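Local atomic coordinates of alpha-L-rhamnosidase (Klebsiella oxytoca, PDB entry 4XHC), a protein that hydrolyses terminal alpha-L-rhamnosyl residues as a two-domain glycoside hydrolase of family GH78. Residues Ile97-His102 against Ile194-Val199; Arg170-Tyr175 against Asp237-Asp242; Val234-Asp237 against Asp242-Leu245. One frame throughout, in Å; residues are numbered along the deposited sequence.

Contact 1 of 3, residues Ile97-His102 against Ile194-Val199; sequences IDFGSH and IEVNAV
The ring of Phe99 meets Ile194-Val199 along the side formed by CD2, CE2 and CZ. At its edge, near the ring plane, lies the carbonyl carbon of Glu195, while the methyls of Ile194 and Val196 come in obliquely. CG1 of Val196 sits 3.8 Å from CD2 of Phe99, and CG2 of Ile194 lies 4.0 Å from CZ of Phe99. The two aliphatic residues thus straddle the Glu195 backbone, and CE2 of the ring lies against the Glu195 carbonyl carbon between them. With chi1 at 65°, Val196 CG1 sits between its own N and C and lies against the CD2-CE2 side, with CB close to CE2 as well. Phe173 adds an edge-to-face partner for Phe99, and Leu107 and Pro57 also touch it.

The fold here is a pair of antiparallel sheets in the N-terminal beta domain of a GH78 enzyme. Strand 94-99 belongs to one and strand 187-200 to the other, their local axes 9.7 Å apart and inclined at 36°.

Directly after Phe99 the chain turns a corner. Asp98 starts it with an Asx turn: its OD1 accepts from Gly100 N at 2.8 Å, met from above the carboxylate plane. The same OD1 takes part in a salt bridge with Arg174 NE.

Contact 2 of 3, residues Arg170-Tyr175 against Asp237-Asp242; sequences RYCFRY and DGPKRD. With RAM (alpha-L-rhamnopyranose), chain C.
Polar contact between Arg170-Tyr175 and Asp237-Asp242 centres on the carbonyl oxygen of Pro239. Arg170 donates to it from NH2, with Pro239 O 3.0 Å away. The donor lies in the carbonyl plane on a lone pair, although the oxygen is tilted 16° from the guanidinium plane. A water fastens the same corner: it accepts from Arg170 NE, in plane at the edge of the guanidinium, and donates to Pro239 O at 2.9 Å. Pro239 O is therefore gripped twice. A bend at chi3 (74°) in an otherwise extended Arg170 chain brings the NH2 edge of the guanidinium up to this carbonyl, and NH2 also forms a salt bridge with Glu236.

Apolar contact comes from Cys172. Its SG lies 3.8 Å from CB of Pro239, and its CB is 3.6 Å from Lys240 N, so the small side chain packs against the peptide joining the two residues. Of the Lys240 side chain, CB is the atom near Cys172, 3.9 Å from Cys172 CB; its ammonium leads away to Glu130, Glu134 and the carbonyls of Leu522 and Asn524.

The contact joins the N-terminal beta domain to a loop of the (alpha/alpha)6 catalytic domain, and the farther side of this loop lines the rhamnose pocket.

Charged groups hold that side. Arg241 NH1 makes a salt bridge with Asp242 OD1 at 2.8 Å, in the guanidinium plane but from above the carboxylate, while Arg241 NH2 pairs with Glu506. Asp242 N, the nitrogen of the cis peptide after Arg241, donates to Asp237 OD1. The carboxylates of Asp237 and Asp242 come together beside the sugar, whose O3 lies 3.5 Å from Asp237 OD2.

Contact 3 of 3, residues Val234-Asp237 against Asp242-Leu245; sequences VFED and DRRL. With RAM (alpha-L-rhamnopyranose), chain C.
Glu236 and Arg243 run side by side, pointing the same way, across a buried loop of the (alpha/alpha)6 glycosidase domain that doubles back beside the rhamnose pocket. From its CB, 3.9 Å from Arg244 N, the Glu236 side chain travels along the Arg243 backbone. CG of Glu236 lies 3.8 Å from Arg243 C, and CD stays close to the CA and C of Arg243. At the tip OE1 comes to 3.3 Å from Arg243 CA and also touches CB. The chain is extended beyond CG (chi2 -173°), which carries the carboxylate past the peptide to Arg170, its salt-bridge partner. The Arg243 guanidinium, its plane nearly parallel to that carboxylate's (13°), instead offers NE to Lys240 O.

Earlier in the segment, Val234 and Phe235 meet Leu245. CG2 of Val234 approaches Leu245 CB at 4.0 Å, and CD1 of Leu245 touches the carbonyl oxygen and CB of Phe235. The Phe235 ring leads away to helices 247-259 and 264-276.

Two bonds tie Asp237 to Arg244, one backbone to backbone and one to the Asp237 carboxylate: Asp237 N donates to Arg244 O at 3.0 Å from above the carbonyl plane, and Arg244 N returns a weak bond to Asp237 OD1 at 3.3 Å.

Overall arrangement
The three contacts step from the interior of the N-terminal beta domain to the sugar site. Contact 1 pairs strands of two different sheets; contact 2 spans the two domains; contact 3 lies within the catalytic domain. Centres are about 12 Å apart between contacts 1 and 2, about 10 Å between 2 and 3, and about 21 Å between 1 and 3, which do not touch. Along the chain the segments of contacts 1 and 2 alternate, whereas contact 3 follows contact 1 entirely. Residues 170-175 touch the residues of both other contacts. Contacts 2 and 3 end on the same stretch of chain and share Asp237 and Asp242, pocket residues, so the beta domain packs directly on a loop that carries part of the rhamnose site.

Contact 1 of 3, residues Ile97-His102 against Ile194-Val199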
loop_
_atom_site.group_PDB
_atom_site.type_symbol
_atom_site.label_atom_id
_atom_site.label_comp_id
_atom_site.label_asym_id
_atom_site.label_seq_id
_atom_site.Cartn_x
_atom_site.Cartn_y
_atom_site.Cartn_z
ATOM N N ILE A 97 -10.857 -13.609 -8.425
ATOM C CA ILE A 97 -12.280 -13.500 -8.128
ATOM C C ILE A 97 -13.020 -12.805 -9.279
ATOM O O ILE A 97 -12.722 -11.651 -9.622
ATOM C CB ILE A 97 -12.523 -12.674 -6.841
ATOM C CG1 ILE A 97 -11.634 -13.133 -5.675
ATOM C CG2 ILE A 97 -13.988 -12.732 -6.433
ATOM C CD1 ILE A 97 -11.982 -14.481 -5.112
ATOM N N ASP A 98 -13.971 -13.513 -9.888
ATOM C CA ASP A 98 -14.842 -12.938 -10.916
ATOM C C ASP A 98 -16.054 -12.346 -10.230
ATOM O O ASP A 98 -16.808 -13.081 -9.596
ATOM C CB ASP A 98 -15.285 -14.026 -11.905
ATOM C CG ASP A 98 -16.077 -13.479 -13.088
ATOM O OD1 ASP A 98 -16.395 -12.268 -13.141
ATOM O OD2 ASP A 98 -16.389 -14.288 -13.984
ATOM N N PHE A 99 -16.242 -11.030 -10.361
ATOM C CA PHE A 99 -17.415 -10.360 -9.779
ATOM C C PHE A 99 -18.667 -10.442 -10.655
ATOM O O PHE A 99 -19.757 -10.131 -10.191
ATOM C CB PHE A 99 -17.112 -8.907 -9.399
ATOM C CG PHE A 99 -16.477 -8.764 -8.046
ATOM C CD1 PHE A 99 -15.153 -9.122 -7.841
ATOM C CD2 PHE A 99 -17.205 -8.296 -6.966
ATOM C CE1 PHE A 99 -14.565 -9.001 -6.586
ATOM C CE2 PHE A 99 -16.624 -8.169 -5.708
ATOM C CZ PHE A 99 -15.302 -8.518 -5.520
ATOM N N GLY A 100 -18.526 -10.874 -11.905
ATOM C CA GLY A 100 -19.699 -11.205 -12.734
ATOM C C GLY A 100 -20.196 -10.093 -13.645
ATOM O O GLY A 100 -20.749 -10.367 -14.696
ATOM N N SER A 101 -20.020 -8.841 -13.230
ATOM C CA SER A 101 -20.309 -7.680 -14.073
ATOM C C SER A 101 -19.220 -6.612 -13.856
ATOM O O SER A 101 -18.201 -6.864 -13.204
ATOM C CB SER A 101 -21.701 -7.117 -13.760
ATOM O OG SER A 101 -22.169 -6.280 -14.811
ATOM N N HIS A 102 -19.438 -5.426 -14.410
ATOM C CA HIS A 102 -18.498 -4.323 -14.300
ATOM C C HIS A 102 -18.959 -3.407 -13.173
ATOM O O HIS A 102 -20.080 -2.907 -13.209
ATOM C CB HIS A 102 -18.484 -3.562 -15.620
ATOM C CG HIS A 102 -17.473 -2.465 -15.676
ATOM N ND1 HIS A 102 -16.208 -2.658 -16.183
ATOM C CD2 HIS A 102 -17.540 -1.165 -15.307
ATOM C CE1 HIS A 102 -15.536 -1.524 -16.115
ATOM N NE2 HIS A 102 -16.321 -0.602 -15.586
ATOM N N ILE A 194 -16.201 -11.327 0.988
ATOM C CA ILE A 194 -15.695 -10.330 0.062
ATOM C C ILE A 194 -16.863 -9.698 -0.678
ATOM O O ILE A 194 -17.720 -10.406 -1.195
ATOM C CB ILE A 194 -14.738 -10.944 -0.972
ATOM C CG1 ILE A 194 -13.614 -11.720 -0.269
ATOM C CG2 ILE A 194 -14.169 -9.850 -1.876
ATOM C CD1 ILE A 194 -12.526 -12.240 -1.187
ATOM N N GLU A 195 -16.894 -8.371 -0.731
ATOM C CA GLU A 195 -17.932 -7.672 -1.477
ATOM C C GLU A 195 -17.428 -6.343 -2.015
ATOM O O GLU A 195 -16.419 -5.818 -1.550
ATOM C CB GLU A 195 -19.187 -7.468 -0.615
ATOM C CG GLU A 195 -19.011 -6.547 0.586
ATOM C CD GLU A 195 -20.293 -6.373 1.404
ATOM O OE1 GLU A 195 -21.269 -7.128 1.183
ATOM O OE2 GLU A 195 -20.325 -5.474 2.276
ATOM N N VAL A 196 -18.134 -5.828 -3.019
ATOM C CA VAL A 196 -17.900 -4.484 -3.557
ATOM C C VAL A 196 -19.108 -3.600 -3.273
ATOM O O VAL A 196 -20.248 -4.018 -3.474
ATOM C CB VAL A 196 -17.566 -4.498 -5.070
ATOM C CG1 VAL A 196 -18.733 -4.985 -5.914
ATOM C CG2 VAL A 196 -17.133 -3.120 -5.528
ATOM N N ASN A 197 -18.845 -2.403 -2.760
ATOM C CA ASN A 197 -19.872 -1.384 -2.549
ATOM C C ASN A 197 -19.914 -0.456 -3.765
ATOM O O ASN A 197 -19.087 0.444 -3.889
ATOM C CB ASN A 197 -19.580 -0.574 -1.277
ATOM C CG ASN A 197 -19.886 -1.332 -0.001
ATOM O OD1 ASN A 197 -19.002 -1.919 0.620
ATOM N ND2 ASN A 197 -21.148 -1.311 0.404
ATOM N N ALA A 198 -20.867 -0.685 -4.665
ATOM C CA ALA A 198 -20.910 0.022 -5.954
ATOM C C ALA A 198 -21.621 1.369 -5.854
ATOM O O ALA A 198 -22.616 1.511 -5.139
ATOM C CB ALA A 198 -21.585 -0.841 -7.004
ATOM N N VAL A 199 -21.114 2.351 -6.589
ATOM C CA VAL A 199 -21.648 3.706 -6.539
ATOM C C VAL A 199 -22.019 4.227 -7.916
ATOM O O VAL A 199 -21.423 3.839 -8.919
ATOM C CB VAL A 199 -20.659 4.710 -5.879
ATOM C CG1 VAL A 199 -20.502 4.408 -4.397
ATOM C CG2 VAL A 199 -19.300 4.721 -6.587
#

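Contact 2 of 3, residues Arg170-Tyr175 against Asp237-Asp242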
loop_
_atom_site.group_PDB
_atom_site.type_symbol
_atom_site.label_atom_id
_atom_site.label_comp_id
_atom_site.label_asym_id
_atom_site.label_seq_id
_atom_site.Cartn_x
_atom_site.Cartn_y
_atom_site.Cartn_z
ATOM N N ARG A 170 -11.407 4.300 -4.791
ATOM C CA ARG A 170 -12.469 3.801 -5.656
ATOM C C ARG A 170 -11.869 3.058 -6.841
ATOM O O ARG A 170 -11.072 3.602 -7.572
ATOM C CB ARG A 170 -13.322 4.964 -6.161
ATOM C CG ARG A 170 -14.656 4.532 -6.749
ATOM C CD ARG A 170 -15.301 5.660 -7.527
ATOM N NE ARG A 170 -14.639 5.871 -8.800
ATOM C CZ ARG A 170 -14.930 6.852 -9.643
ATOM N NH1 ARG A 170 -15.877 7.743 -9.345
ATOM N NH2 ARG A 170 -14.272 6.942 -10.794
ATOM N N TYR A 171 -12.260 1.812 -7.027
ATOM C CA TYR A 171 -11.733 0.995 -8.111
ATOM C C TYR A 171 -12.834 0.708 -9.125
ATOM O O TYR A 171 -14.017 0.754 -8.795
ATOM C CB TYR A 171 -11.147 -0.317 -7.560
ATOM C CG TYR A 171 -9.999 -0.115 -6.589
ATOM C CD1 TYR A 171 -8.736 0.247 -7.039
ATOM C CD2 TYR A 171 -10.182 -0.281 -5.214
ATOM C CE1 TYR A 171 -7.688 0.447 -6.151
ATOM C CE2 TYR A 171 -9.139 -0.092 -4.317
ATOM C CZ TYR A 171 -7.893 0.272 -4.787
ATOM O OH TYR A 171 -6.854 0.469 -3.904
ATOM N N CYS A 172 -12.431 0.427 -10.360
ATOM C CA CYS A 172 -13.350 0.094 -11.434
ATOM C C CYS A 172 -12.905 -1.228 -11.990
ATOM O O CYS A 172 -11.820 -1.326 -12.538
ATOM C CB CYS A 172 -13.283 1.155 -12.523
ATOM S SG CYS A 172 -14.270 0.775 -13.986
ATOM N N PHE A 173 -13.716 -2.261 -11.838
ATOM C CA PHE A 173 -13.243 -3.598 -12.162
ATOM C C PHE A 173 -14.339 -4.632 -12.333
ATOM O O PHE A 173 -15.465 -4.452 -11.887
ATOM C CB PHE A 173 -12.287 -4.086 -11.064
ATOM C CG PHE A 173 -12.938 -4.238 -9.715
ATOM C CD1 PHE A 173 -13.142 -3.132 -8.901
ATOM C CD2 PHE A 173 -13.351 -5.479 -9.262
ATOM C CE1 PHE A 173 -13.749 -3.259 -7.661
ATOM C CE2 PHE A 173 -13.953 -5.612 -8.024
ATOM C CZ PHE A 173 -14.151 -4.502 -7.222
ATOM N N ARG A 174 -13.972 -5.725 -12.989
ATOM C CA ARG A 174 -14.724 -6.961 -12.916
ATOM C C ARG A 174 -13.948 -8.081 -12.186
ATOM O O ARG A 174 -14.539 -8.845 -11.416
ATOM C CB ARG A 174 -15.112 -7.428 -14.308
ATOM C CG ARG A 174 -15.755 -8.793 -14.251
ATOM C CD ARG A 174 -16.505 -9.171 -15.499
ATOM N NE ARG A 174 -16.840 -10.585 -15.424
ATOM C CZ ARG A 174 -17.568 -11.233 -16.317
ATOM N NH1 ARG A 174 -18.075 -10.598 -17.364
ATOM N NH2 ARG A 174 -17.798 -12.520 -16.147
ATOM N N TYR A 175 -12.644 -8.195 -12.451
ATOM C CA TYR A 175 -11.817 -9.236 -11.836
ATOM C C TYR A 175 -10.925 -8.647 -10.759
ATOM O O TYR A 175 -10.481 -7.495 -10.864
ATOM C CB TYR A 175 -10.971 -9.970 -12.883
ATOM C CG TYR A 175 -11.809 -10.595 -13.961
ATOM C CD1 TYR A 175 -12.371 -11.858 -13.801
ATOM C CD2 TYR A 175 -12.070 -9.903 -15.138
ATOM C CE1 TYR A 175 -13.159 -12.421 -14.795
ATOM C CE2 TYR A 175 -12.861 -10.451 -16.134
ATOM C CZ TYR A 175 -13.396 -11.706 -15.960
ATOM O OH TYR A 175 -14.172 -12.216 -16.963
ATOM N N ASP A 237 -15.582 10.463 -17.987
ATOM C CA ASP A 237 -15.338 9.837 -19.288
ATOM C C ASP A 237 -15.173 8.331 -19.152
ATOM O O ASP A 237 -15.739 7.574 -19.941
ATOM C CB ASP A 237 -14.149 10.481 -20.037
ATOM C CG ASP A 237 -12.816 10.341 -19.309
ATOM O OD1 ASP A 237 -12.785 10.299 -18.066
ATOM O OD2 ASP A 237 -11.782 10.300 -19.999
ATOM N N GLY A 238 -14.394 7.914 -18.151
ATOM C CA GLY A 238 -14.188 6.497 -17.808
ATOM C C GLY A 238 -13.916 6.339 -16.308
ATOM O O GLY A 238 -13.100 7.069 -15.753
ATOM N N PRO A 239 -14.605 5.397 -15.635
ATOM C CA PRO A 239 -14.457 5.315 -14.184
ATOM C C PRO A 239 -13.112 4.790 -13.687
ATOM O O PRO A 239 -12.742 5.074 -12.545
ATOM C CB PRO A 239 -15.583 4.360 -13.765
ATOM C CG PRO A 239 -16.532 4.319 -14.915
ATOM C CD PRO A 239 -15.669 4.494 -16.116
ATOM N N LYS A 240 -12.404 4.011 -14.501
ATOM C CA LYS A 240 -11.038 3.608 -14.156
ATOM C C LYS A 240 -10.098 4.768 -14.425
ATOM O O LYS A 240 -9.275 5.145 -13.593
ATOM C CB LYS A 240 -10.579 2.414 -14.990
ATOM C CG LYS A 240 -9.108 2.071 -14.766
ATOM C CD LYS A 240 -8.699 0.761 -15.417
ATOM C CE LYS A 240 -8.186 0.983 -16.820
ATOM N NZ LYS A 240 -8.220 -0.283 -17.595
ATOM N N ARG A 241 -10.236 5.306 -15.624
ATOM C CA ARG A 241 -9.403 6.377 -16.115
ATOM C C ARG A 241 -10.222 7.097 -17.208
ATOM O O ARG A 241 -10.775 6.404 -18.061
ATOM C CB ARG A 241 -8.146 5.743 -16.693
ATOM C CG ARG A 241 -7.185 6.745 -17.269
ATOM C CD ARG A 241 -6.305 6.167 -18.353
ATOM N NE ARG A 241 -7.052 5.722 -19.512
ATOM C CZ ARG A 241 -7.669 6.516 -20.368
ATOM N NH1 ARG A 241 -7.703 7.824 -20.207
ATOM N NH2 ARG A 241 -8.290 5.981 -21.388
ATOM N N ASP A 242 -10.321 8.433 -17.244
ATOM C CA ASP A 242 -9.589 9.399 -16.413
ATOM C C ASP A 242 -10.380 9.881 -15.205
ATOM O O ASP A 242 -9.917 10.780 -14.502
ATOM C CB ASP A 242 -9.299 10.685 -17.208
ATOM C CG ASP A 242 -8.603 10.437 -18.523
ATOM O OD1 ASP A 242 -7.416 10.052 -18.507
ATOM O OD2 ASP A 242 -9.233 10.667 -19.580
HETATM C C1 RAM C . -8.734 11.008 -23.777
HETATM C C2 RAM C . -10.027 10.303 -23.419
HETATM C C3 RAM C . -11.187 11.282 -23.410
HETATM C C4 RAM C . -11.063 12.215 -24.602
HETATM C C5 RAM C . -9.840 13.095 -24.407
HETATM C C6 RAM C . -9.175 13.490 -25.702
HETATM O O1 RAM C . -7.742 10.521 -22.962
HETATM O O2 RAM C . -10.251 9.334 -24.430
HETATM O O3 RAM C . -12.435 10.589 -23.465
HETATM O O4 RAM C . -12.209 13.039 -24.706
HETATM O O5 RAM C . -8.858 12.414 -23.597
HETATM O O HOH W 1 -12.788 4.005 -9.869
#

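Contact 3 of 3, residues Val234-Asp237 against Asp242-Leu245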
loop_
_atom_site.group_PDB
_atom_site.type_symbol
_atom_site.label_atom_id
_atom_site.label_comp_id
_atom_site.label_asym_id
_atom_site.label_seq_id
_atom_site.Cartn_x
_atom_site.Cartn_y
_atom_site.Cartn_z
ATOM N N VAL A 234 -19.848 13.903 -11.456
ATOM C CA VAL A 234 -19.931 14.508 -12.791
ATOM C C VAL A 234 -20.119 13.377 -13.801
ATOM O O VAL A 234 -20.083 12.205 -13.429
ATOM C CB VAL A 234 -18.655 15.307 -13.151
ATOM C CG1 VAL A 234 -18.427 16.431 -12.155
ATOM C CG2 VAL A 234 -17.426 14.406 -13.228
ATOM N N PHE A 235 -20.311 13.720 -15.068
ATOM C CA PHE A 235 -20.264 12.725 -16.143
ATOM C C PHE A 235 -18.805 12.356 -16.414
ATOM O O PHE A 235 -18.130 13.029 -17.191
ATOM C CB PHE A 235 -20.878 13.285 -17.438
ATOM C CG PHE A 235 -22.375 13.389 -17.426
ATOM C CD1 PHE A 235 -23.161 12.285 -17.702
ATOM C CD2 PHE A 235 -22.996 14.597 -17.188
ATOM C CE1 PHE A 235 -24.540 12.379 -17.722
ATOM C CE2 PHE A 235 -24.380 14.701 -17.195
ATOM C CZ PHE A 235 -25.152 13.591 -17.467
ATOM N N GLU A 236 -18.302 11.303 -15.779
ATOM C CA GLU A 236 -16.905 10.909 -15.970
ATOM C C GLU A 236 -16.726 10.253 -17.339
ATOM O O GLU A 236 -17.635 9.585 -17.816
ATOM C CB GLU A 236 -16.462 9.947 -14.878
ATOM C CG GLU A 236 -16.508 10.541 -13.476
ATOM C CD GLU A 236 -15.910 9.623 -12.412
ATOM O OE1 GLU A 236 -15.311 8.577 -12.772
ATOM O OE2 GLU A 236 -16.030 9.952 -11.209
ATOM N N ASP A 237 -15.582 10.463 -17.987
ATOM C CA ASP A 237 -15.338 9.837 -19.288
ATOM C C ASP A 237 -15.173 8.331 -19.152
ATOM O O ASP A 237 -15.739 7.574 -19.941
ATOM C CB ASP A 237 -14.149 10.481 -20.037
ATOM C CG ASP A 237 -12.816 10.341 -19.309
ATOM O OD1 ASP A 237 -12.785 10.299 -18.066
ATOM O OD2 ASP A 237 -11.782 10.300 -19.999
ATOM N N ASP A 242 -10.321 8.433 -17.244
ATOM C CA ASP A 242 -9.589 9.399 -16.413
ATOM C C ASP A 242 -10.380 9.881 -15.205
ATOM O O ASP A 242 -9.917 10.780 -14.502
ATOM C CB ASP A 242 -9.299 10.685 -17.208
ATOM C CG ASP A 242 -8.603 10.437 -18.523
ATOM O OD1 ASP A 242 -7.416 10.052 -18.507
ATOM O OD2 ASP A 242 -9.233 10.667 -19.580
ATOM N N ARG A 243 -11.577 9.340 -14.991
ATOM C CA ARG A 243 -12.463 9.773 -13.890
ATOM C C ARG A 243 -12.774 11.265 -13.922
ATOM O O ARG A 243 -12.834 11.908 -12.878
ATOM C CB ARG A 243 -11.852 9.442 -12.530
ATOM C CG ARG A 243 -11.225 8.073 -12.465
ATOM C CD ARG A 243 -10.706 7.776 -11.078
ATOM N NE ARG A 243 -10.154 6.425 -11.017
ATOM C CZ ARG A 243 -9.998 5.728 -9.901
ATOM N NH1 ARG A 243 -10.335 6.256 -8.736
ATOM N NH2 ARG A 243 -9.517 4.493 -9.952
ATOM N N ARG A 244 -12.998 11.802 -15.117
ATOM C CA ARG A 244 -12.984 13.236 -15.305
ATOM C C ARG A 244 -13.968 13.702 -16.361
ATOM O O ARG A 244 -14.224 13.008 -17.347
ATOM C CB ARG A 244 -11.571 13.642 -15.718
ATOM C CG ARG A 244 -11.304 15.119 -15.600
ATOM C CD ARG A 244 -9.848 15.415 -15.288
ATOM N NE ARG A 244 -8.990 15.453 -16.471
ATOM C CZ ARG A 244 -7.929 14.679 -16.677
ATOM N NH1 ARG A 244 -7.557 13.754 -15.789
ATOM N NH2 ARG A 244 -7.231 14.828 -17.790
ATOM N N LEU A 245 -14.488 14.906 -16.158
ATOM C CA LEU A 245 -15.430 15.536 -17.085
ATOM C C LEU A 245 -14.730 16.158 -18.294
ATOM O O LEU A 245 -13.974 17.111 -18.140
ATOM C CB LEU A 245 -16.202 16.625 -16.334
ATOM C CG LEU A 245 -17.220 17.474 -17.096
ATOM C CD1 LEU A 245 -18.351 16.619 -17.655
ATOM C CD2 LEU A 245 -17.771 18.562 -16.183
HETATM C C1 RAM C . -8.734 11.008 -23.777
HETATM C C2 RAM C . -10.027 10.303 -23.419
HETATM C C3 RAM C . -11.187 11.282 -23.410
HETATM C C4 RAM C . -11.063 12.215 -24.602
HETATM C C5 RAM C . -9.840 13.095 -24.407
HETATM C C6 RAM C . -9.175 13.490 -25.702
HETATM O O1 RAM C . -7.742 10.521 -22.962
HETATM O O2 RAM C . -10.251 9.334 -24.430
HETATM O O3 RAM C . -12.435 10.589 -23.465
HETATM O O4 RAM C . -12.209 13.039 -24.706
HETATM O O5 RAM C . -8.858 12.414 -23.597
#